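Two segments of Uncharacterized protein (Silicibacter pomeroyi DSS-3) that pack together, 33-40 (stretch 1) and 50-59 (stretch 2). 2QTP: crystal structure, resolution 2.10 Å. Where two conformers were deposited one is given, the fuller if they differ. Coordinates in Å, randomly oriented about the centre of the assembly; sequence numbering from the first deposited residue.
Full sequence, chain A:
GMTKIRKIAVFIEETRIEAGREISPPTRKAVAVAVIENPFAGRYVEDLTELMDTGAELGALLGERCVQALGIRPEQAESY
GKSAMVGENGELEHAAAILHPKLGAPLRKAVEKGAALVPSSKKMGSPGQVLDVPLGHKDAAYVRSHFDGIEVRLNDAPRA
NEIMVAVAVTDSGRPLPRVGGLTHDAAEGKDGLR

Stretch 1 33-40: VAVIENPF
Stretch 2, residues 50-59: ELMDTGAELG

Residues 33-37 form an extended strand, with phi/psi of -128°/138° at Val-33, -123°/138° at Ala-34, -108°/117° at Val-35, -124°/159° at Ile-36 and -73°/134° at Glu-37; it enters from earlier in the chain and gives way to a loop at Asn-38 (-85°/114°), Pro-39 (-64°/-17°) and Phe-40 (-104°/13°). Residues 50-59 are helical throughout, with phi near -65° and psi near -40°, held by i to i+4 bonds such as Gly-55 N to Leu-51 O (2.9 Å) and Leu-58 N to Thr-54 O (3.0 Å); Glu-57 N to Asp-53 O, at 3.5 Å, is weak. Strand and helix run roughly antiparallel, their axes at 148° and 10.5 Å apart at closest approach. The register sets Ala-34 CA 7.7 Å from Leu-58 CA, Ile-36 CA 9.6 Å from Thr-54 CA and Pro-39 CA 7.9 Å from Leu-51 CA. No hydrogen bond crosses between the stretches, which bury 392 Å² mainly through apolar contact.

Strand alternation turns Ala-34 and Ile-36 toward the helix and Val-35 away. At Ala-34, where the CA register is closest, CB lies 3.8 Å from Leu-58 CD2, methyl against methyl. Ile-36 (p, t) spans two helical positions: CG2 lies 4.1 Å from Leu-58 CD1, and CD1 4.1 Å from Thr-54 CG2. Thr-54 (m) presents CG2 to this contact, while its OG1 donates to Glu-50 O (3.0 Å). Leu-51 and Leu-58, both m, t, project toward stretch 1 two helical turns apart. Leu-51 meets the loop, with CD2 3.7 Å from Pro-39 CD and CD1 3.7 Å from Phe-40 CD2. Asn-38 (t) points away at CB, but its end comes nearer, with OD1 4.0 Å from Leu-51 CD1; the same OD1 accepts from Phe-40 N (3.0 Å, 153°), a bond within the loop. Phe-40 (m, chi2 -42°) also brings CZ within 4.0 Å of Glu-50 CB. The extended Glu-50 (t, t, chi3 -25°) places OE2 3.4 Å from Pro-39 CB.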

# COMPACT_ATOMS: atom_id res chain seq x y z
N VAL A 33 4.97 2.18 1.00
CA VAL A 33 4.06 2.38 2.12
C VAL A 33 4.28 3.78 2.73
O VAL A 33 5.44 4.24 2.86
CB VAL A 33 4.32 1.31 3.23
CG1 VAL A 33 3.40 1.52 4.37
CG2 VAL A 33 4.14 -0.06 2.65
N ALA A 34 3.18 4.45 3.06
CA ALA A 34 3.21 5.76 3.76
C ALA A 34 2.40 5.65 5.03
O ALA A 34 1.36 4.99 5.06
CB ALA A 34 2.66 6.90 2.90
N VAL A 35 2.94 6.24 6.09
CA VAL A 35 2.25 6.34 7.37
C VAL A 35 1.84 7.79 7.54
O VAL A 35 2.68 8.69 7.58
CB VAL A 35 3.13 5.86 8.55
CG1 VAL A 35 2.36 5.95 9.89
CG2 VAL A 35 3.65 4.42 8.27
N ILE A 36 0.53 8.03 7.62
CA ILE A 36 0.02 9.38 7.78
C ILE A 36 -0.86 9.50 9.00
O ILE A 36 -1.38 8.52 9.46
CB ILE A 36 -0.80 9.84 6.54
CG1 ILE A 36 -1.99 8.89 6.33
CG2 ILE A 36 0.08 9.89 5.30
CD1 ILE A 36 -3.12 9.49 5.54
N GLU A 37 -1.04 10.72 9.50
CA GLU A 37 -1.99 11.01 10.55
C GLU A 37 -3.40 10.96 9.96
O GLU A 37 -3.63 11.46 8.87
CB GLU A 37 -1.71 12.39 11.16
CG GLU A 37 -2.70 12.81 12.27
CD GLU A 37 -2.46 14.23 12.81
OE1 GLU A 37 -1.39 14.45 13.44
OE2 GLU A 37 -3.33 15.11 12.59
N ASN A 38 -4.31 10.29 10.66
CA ASN A 38 -5.71 10.22 10.25
C ASN A 38 -6.38 11.47 10.79
O ASN A 38 -6.45 11.64 12.01
CB ASN A 38 -6.32 8.94 10.83
CG ASN A 38 -7.76 8.74 10.50
OD1 ASN A 38 -8.41 9.57 9.83
ND2 ASN A 38 -8.33 7.63 11.04
N PRO A 39 -6.83 12.38 9.90
CA PRO A 39 -7.49 13.59 10.44
C PRO A 39 -8.80 13.31 11.20
O PRO A 39 -9.24 14.13 11.98
CB PRO A 39 -7.75 14.44 9.17
CG PRO A 39 -7.91 13.42 8.09
CD PRO A 39 -6.82 12.40 8.42
N PHE A 40 -9.38 12.13 11.00
CA PHE A 40 -10.62 11.76 11.62
C PHE A 40 -10.45 10.79 12.79
O PHE A 40 -11.42 10.21 13.23
CB PHE A 40 -11.56 11.17 10.56
CG PHE A 40 -11.74 12.07 9.34
CD1 PHE A 40 -11.90 13.42 9.48
CD2 PHE A 40 -11.78 11.53 8.06
CE1 PHE A 40 -12.07 14.24 8.37
CE2 PHE A 40 -11.94 12.35 6.95
CZ PHE A 40 -12.09 13.70 7.12
N GLU A 50 -11.62 14.77 2.57
CA GLU A 50 -10.24 15.08 2.88
C GLU A 50 -9.36 13.82 2.76
O GLU A 50 -8.24 13.90 2.26
CB GLU A 50 -10.15 15.69 4.29
CG GLU A 50 -8.76 16.20 4.64
CD GLU A 50 -8.57 16.61 6.11
OE1 GLU A 50 -9.56 16.96 6.81
OE2 GLU A 50 -7.39 16.57 6.53
N LEU A 51 -9.87 12.66 3.16
CA LEU A 51 -9.10 11.43 2.98
C LEU A 51 -9.05 10.95 1.52
O LEU A 51 -8.07 10.32 1.16
CB LEU A 51 -9.58 10.30 3.90
CG LEU A 51 -9.10 10.32 5.36
CD1 LEU A 51 -9.72 9.17 6.12
CD2 LEU A 51 -7.60 10.29 5.51
N MSE A 52 -10.09 11.21 0.71
CA MSE A 52 -10.08 10.83 -0.69
C MSE A 52 -9.06 11.67 -1.45
O MSE A 52 -8.32 11.14 -2.28
CB MSE A 52 -11.46 10.97 -1.36
CG MSE A 52 -12.59 10.15 -0.72
SE MSE A 52 -14.21 10.12 -1.70
CE MSE A 52 -15.14 8.94 -0.44
N ASP A 53 -9.03 12.98 -1.17
CA ASP A 53 -8.05 13.87 -1.79
C ASP A 53 -6.64 13.48 -1.39
O ASP A 53 -5.77 13.41 -2.23
CB ASP A 53 -8.32 15.33 -1.41
CG ASP A 53 -9.61 15.87 -2.00
OD1 ASP A 53 -10.15 15.31 -2.97
OD2 ASP A 53 -10.09 16.87 -1.45
N THR A 54 -6.43 13.16 -0.12
CA THR A 54 -5.08 12.68 0.36
C THR A 54 -4.68 11.34 -0.30
O THR A 54 -3.55 11.14 -0.70
CB THR A 54 -5.05 12.53 1.91
OG1 THR A 54 -5.28 13.82 2.49
CG2 THR A 54 -3.73 12.02 2.42
N GLY A 55 -5.64 10.43 -0.43
CA GLY A 55 -5.42 9.16 -1.09
C GLY A 55 -5.03 9.30 -2.53
O GLY A 55 -4.21 8.56 -3.01
N ALA A 56 -5.63 10.25 -3.24
CA ALA A 56 -5.24 10.51 -4.63
C ALA A 56 -3.75 10.86 -4.77
O ALA A 56 -3.07 10.30 -5.62
CB ALA A 56 -6.12 11.62 -5.24
N GLU A 57 -3.26 11.75 -3.92
CA GLU A 57 -1.87 12.16 -3.94
C GLU A 57 -0.94 11.05 -3.48
O GLU A 57 0.14 10.88 -4.04
CB GLU A 57 -1.69 13.40 -3.06
CG GLU A 57 -2.39 14.64 -3.60
CD GLU A 57 -2.53 15.75 -2.57
OE1 GLU A 57 -2.62 15.44 -1.35
OE2 GLU A 57 -2.56 16.92 -2.98
N LEU A 58 -1.35 10.27 -2.49
CA LEU A 58 -0.55 9.16 -2.00
C LEU A 58 -0.41 8.06 -3.02
O LEU A 58 0.67 7.53 -3.21
CB LEU A 58 -1.08 8.57 -0.69
CG LEU A 58 -0.71 9.33 0.56
CD1 LEU A 58 -1.35 8.58 1.70
CD2 LEU A 58 0.79 9.47 0.73
N GLY A 59 -1.49 7.72 -3.70
CA GLY A 59 -1.41 6.67 -4.71
C GLY A 59 -0.42 6.97 -5.80
O GLY A 59 0.37 6.11 -6.24